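2-methyl-aconitate isomerase (Shewanella oneidensis, PDB 5K87) catalyses the cis-trans isomerisation of 2-methyl-aconitate by base-catalysed proton abstraction, a step of propionate breakdown through the 2-methylcitrate cycle. Local coordinates at residues A[283-289]-A[309-315]. The protein carries 1 engineered substitution. Residues are numbered along the deposited sequence; the frame is centred on the assembly and turned at random.
Sequences KIAFVAP and LVRALSM
F286 and R311 form a hydrogen-bonded pair at the middle of two antiparallel strands, 283-288 and 309-314, whose axes approach to 4.6 Å at 162°; F286 N donates a hydrogen bond to R311 O, and R311 N donates one back to F286 O. This strand pair lies in a PrpF protein of the diaminopimelate epimerase clan; small and apolar residues fill one face, and K283 and S314 bring it to the substrate site. On that face A285 and A312 oppose each other as a non-hydrogen-bonded pair, CB to CB 3.8 Å, small enough for backbones whose CA atoms stand just 4.0 Å apart; beside them V287 CG1 meets V310 CG2, branched valines suiting an extended strand. On the other, the F286 ring turns over its partner because CG sits between the backbone N and carbonyl carbon (chi1 58°), and R311 CB lies over the ring face, 3.4 Å from CZ, in a CH-pi contact. The Y236 ring also meets that of F286, planes about 25° apart. The R311 guanidinium leads away, where NE hydrogen-bonds to E240 O and Y293 supplies a cation-pi partner, so the long arginine offers carbon to the ring and charge beyond it. A leucine in place of F286 has no ring to offer, and would probably open a gap beside R311 CB and let Y236 shift. Near M323, an inferred active-site residue, two substrate-binding residues meet: K283 NZ donates a hydrogen bond to S314 OG (2.9 Å) and also hydrogen-bonds to H280 ND1. Water bridges the splayed strand ends, one molecule donating to L313 O at 2.8 Å and accepting a longer bond from I284 N at 3.3 Å, the other accepting from K283 NZ and, at 2.9 Å, from M315 N.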
ATOM      1  N   LYS A 283      -7.778  -9.724 -19.433  1.00 13.10           N
ATOM      2  CA  LYS A 283      -6.624 -10.136 -18.649  1.00 13.22           C
ATOM      3  C   LYS A 283      -5.785 -11.123 -19.455  1.00 12.72           C
ATOM      4  O   LYS A 283      -6.287 -11.771 -20.388  1.00 14.88           O
ATOM      5  CB  LYS A 283      -7.098 -10.805 -17.356  1.00 14.19           C
ATOM      6  CG  LYS A 283      -7.988  -9.910 -16.495  1.00 13.66           C
ATOM      7  CD  LYS A 283      -7.269  -8.654 -16.011  1.00 12.66           C
ATOM      8  CE  LYS A 283      -8.125  -7.852 -15.036  1.00 13.99           C
ATOM      9  NZ  LYS A 283      -7.468  -6.550 -14.681  1.00 15.37           N
ATOM     10  N   ILE A 284      -4.511 -11.243 -19.096  1.00 13.31           N
ATOM     11  CA  ILE A 284      -3.644 -12.269 -19.660  1.00 13.73           C
ATOM     12  C   ILE A 284      -3.046 -13.117 -18.539  1.00 12.52           C
ATOM     13  O   ILE A 284      -2.688 -12.603 -17.472  1.00 13.77           O
ATOM     14  CB  ILE A 284      -2.546 -11.657 -20.571  1.00 14.49           C
ATOM     15  CG1 ILE A 284      -1.726 -12.747 -21.266  1.00 16.74           C
ATOM     16  CG2 ILE A 284      -1.678 -10.650 -19.815  1.00 16.09           C
ATOM     17  CD1 ILE A 284      -0.937 -12.225 -22.455  1.00 18.27           C
ATOM     18  N   ALA A 285      -2.971 -14.421 -18.779  1.00 13.26           N
ATOM     19  CA  ALA A 285      -2.509 -15.384 -17.789  1.00 12.48           C
ATOM     20  C   ALA A 285      -1.745 -16.505 -18.466  1.00 13.20           C
ATOM     21  O   ALA A 285      -1.917 -16.769 -19.661  1.00 15.79           O
ATOM     22  CB  ALA A 285      -3.686 -15.949 -17.016  1.00 15.51           C
ATOM     23  N   PHE A 286      -0.895 -17.170 -17.705  1.00 13.33           N
ATOM     24  CA  PHE A 286      -0.185 -18.326 -18.227  1.00 13.48           C
ATOM     25  C   PHE A 286      -0.359 -19.539 -17.326  1.00 13.29           C
ATOM     26  O   PHE A 286      -0.503 -19.405 -16.105  1.00 14.18           O
ATOM     27  CB  PHE A 286       1.282 -18.023 -18.590  1.00 14.46           C
ATOM     28  CG  PHE A 286       2.131 -17.485 -17.464  1.00 16.09           C
ATOM     29  CD1 PHE A 286       2.145 -16.128 -17.171  1.00 15.68           C
ATOM     30  CD2 PHE A 286       2.982 -18.321 -16.757  1.00 16.93           C
ATOM     31  CE1 PHE A 286       2.958 -15.626 -16.168  1.00 18.48           C
ATOM     32  CE2 PHE A 286       3.799 -17.819 -15.757  1.00 18.40           C
ATOM     33  CZ  PHE A 286       3.784 -16.471 -15.465  1.00 19.04           C
ATOM     34  N   VAL A 287      -0.376 -20.720 -17.948  1.00 13.50           N
ATOM     35  CA  VAL A 287      -0.761 -21.948 -17.261  1.00 13.59           C
ATOM     36  C   VAL A 287       0.292 -23.035 -17.440  1.00 14.31           C
ATOM     37  O   VAL A 287       1.067 -23.012 -18.399  1.00 14.90           O
ATOM     38  CB  VAL A 287      -2.128 -22.487 -17.780  1.00 15.08           C
ATOM     39  CG1 VAL A 287      -3.192 -21.411 -17.681  1.00 16.19           C
ATOM     40  CG2 VAL A 287      -2.023 -23.005 -19.221  1.00 15.68           C
ATOM     41  N   ALA A 288       0.308 -23.991 -16.520  1.00 13.91           N
ATOM     42  CA  ALA A 288       1.216 -25.122 -16.612  1.00 14.76           C
ATOM     43  C   ALA A 288       0.676 -26.281 -15.793  1.00 15.31           C
ATOM     44  O   ALA A 288      -0.146 -26.081 -14.897  1.00 14.28           O
ATOM     45  CB  ALA A 288       2.595 -24.734 -16.113  1.00 16.21           C
ATOM     46  N   PRO A 289       1.134 -27.512 -16.099  1.00 15.52           N
ATOM     47  CA  PRO A 289       0.765 -28.642 -15.238  1.00 16.47           C
ATOM     48  C   PRO A 289       1.336 -28.472 -13.828  1.00 16.85           C
ATOM     49  O   PRO A 289       2.227 -27.647 -13.628  1.00 16.47           O
ATOM     50  CB  PRO A 289       1.428 -29.839 -15.942  1.00 16.95           C
ATOM     51  CG  PRO A 289       1.600 -29.405 -17.364  1.00 18.23           C
ATOM     52  CD  PRO A 289       1.903 -27.942 -17.285  1.00 17.22           C
ATOM     53  N   LEU A 309      -1.083 -24.996 -12.497  1.00 13.14           N
ATOM     54  CA  LEU A 309      -0.554 -23.707 -12.063  1.00 13.13           C
ATOM     55  C   LEU A 309      -1.111 -22.624 -12.962  1.00 12.78           C
ATOM     56  O   LEU A 309      -1.187 -22.799 -14.182  1.00 12.87           O
ATOM     57  CB  LEU A 309       0.961 -23.699 -12.192  1.00 14.35           C
ATOM     58  CG  LEU A 309       1.670 -24.809 -11.425  1.00 13.38           C
ATOM     59  CD1 LEU A 309       3.167 -24.644 -11.565  1.00 16.29           C
ATOM     60  CD2 LEU A 309       1.259 -24.835  -9.964  1.00 16.38           C
ATOM     61  N   VAL A 310      -1.505 -21.498 -12.367  1.00 12.19           N
ATOM     62  CA  VAL A 310      -1.899 -20.332 -13.145  1.00 12.17           C
ATOM     63  C   VAL A 310      -1.323 -19.073 -12.526  1.00 13.40           C
ATOM     64  O   VAL A 310      -1.434 -18.857 -11.316  1.00 13.77           O
ATOM     65  CB  VAL A 310      -3.434 -20.163 -13.248  1.00 12.76           C
ATOM     66  CG1 VAL A 310      -3.763 -19.059 -14.253  1.00 12.93           C
ATOM     67  CG2 VAL A 310      -4.126 -21.471 -13.648  1.00 14.03           C
ATOM     68  N   ARG A 311      -0.706 -18.254 -13.368  1.00 12.60           N
ATOM     69  CA  ARG A 311      -0.232 -16.927 -12.987  1.00 12.71           C
ATOM     70  C   ARG A 311      -0.962 -15.940 -13.878  1.00 12.24           C
ATOM     71  O   ARG A 311      -1.137 -16.200 -15.066  1.00 14.86           O
ATOM     72  CB  ARG A 311       1.267 -16.823 -13.232  1.00 14.19           C
ATOM     73  CG  ARG A 311       2.123 -17.044 -12.001  1.00 14.95           C
ATOM     74  CD  ARG A 311       1.900 -18.386 -11.329  1.00 15.12           C
ATOM     75  NE  ARG A 311       2.907 -18.585 -10.293  1.00 13.96           N
ATOM     76  CZ  ARG A 311       2.846 -19.513  -9.342  1.00 14.12           C
ATOM     77  NH1 ARG A 311       1.832 -20.366  -9.283  1.00 14.63           N
ATOM     78  NH2 ARG A 311       3.821 -19.595  -8.459  1.00 15.59           N
ATOM     79  N   ALA A 312      -1.394 -14.807 -13.337  1.00 12.40           N
ATOM     80  CA  ALA A 312      -2.088 -13.822 -14.158  1.00 11.95           C
ATOM     81  C   ALA A 312      -1.509 -12.438 -13.957  1.00 11.68           C
ATOM     82  O   ALA A 312      -0.944 -12.138 -12.901  1.00 12.79           O
ATOM     83  CB  ALA A 312      -3.570 -13.812 -13.844  1.00 13.79           C
ATOM     84  N   LEU A 313      -1.648 -11.595 -14.972  1.00 11.93           N
ATOM     85  CA  LEU A 313      -1.294 -10.189 -14.843  1.00 12.30           C
ATOM     86  C   LEU A 313      -2.538  -9.349 -14.671  1.00 12.06           C
ATOM     87  O   LEU A 313      -3.604  -9.686 -15.182  1.00 13.08           O
ATOM     88  CB  LEU A 313      -0.523  -9.695 -16.076  1.00 14.19           C
ATOM     89  CG  LEU A 313       0.961 -10.042 -16.121  1.00 15.26           C
ATOM     90  CD1 LEU A 313       1.164 -11.480 -16.583  1.00 15.95           C
ATOM     91  CD2 LEU A 313       1.707  -9.066 -17.029  1.00 17.67           C
ATOM     92  N   SER A 314      -2.396  -8.256 -13.937  1.00 12.74           N
ATOM     93  CA  SER A 314      -3.465  -7.274 -13.848  1.00 12.91           C
ATOM     94  C   SER A 314      -2.845  -5.897 -13.905  1.00 11.52           C
ATOM     95  O   SER A 314      -1.902  -5.604 -13.173  1.00 12.65           O
ATOM     96  CB  SER A 314      -4.270  -7.449 -12.564  1.00 14.76           C
ATOM     97  OG  SER A 314      -5.436  -6.638 -12.587  1.00 15.77           O
ATOM     98  N   MET A 315      -3.359  -5.070 -14.803  1.00 12.16           N
ATOM     99  CA  MET A 315      -2.869  -3.701 -14.955  1.00 12.16           C
ATOM    100  C   MET A 315      -1.354  -3.651 -15.164  1.00 13.84           C
ATOM    101  O   MET A 315      -0.685  -2.755 -14.652  1.00 16.50           O
ATOM    102  CB  MET A 315      -3.295  -2.827 -13.762  1.00 14.15           C
ATOM    103  CG  MET A 315      -4.801  -2.891 -13.446  1.00 16.10           C
ATOM    104  SD  MET A 315      -5.868  -2.406 -14.814  1.00 17.73           S
ATOM    105  CE  MET A 315      -5.536  -0.637 -14.861  1.00 23.34           C
TER
HETATM  106  O   HOH W   1      -5.328  -6.028 -16.652  1.00 13.94           O
HETATM  107  O   HOH W   2      -4.029  -8.371 -17.586  1.00 13.90           O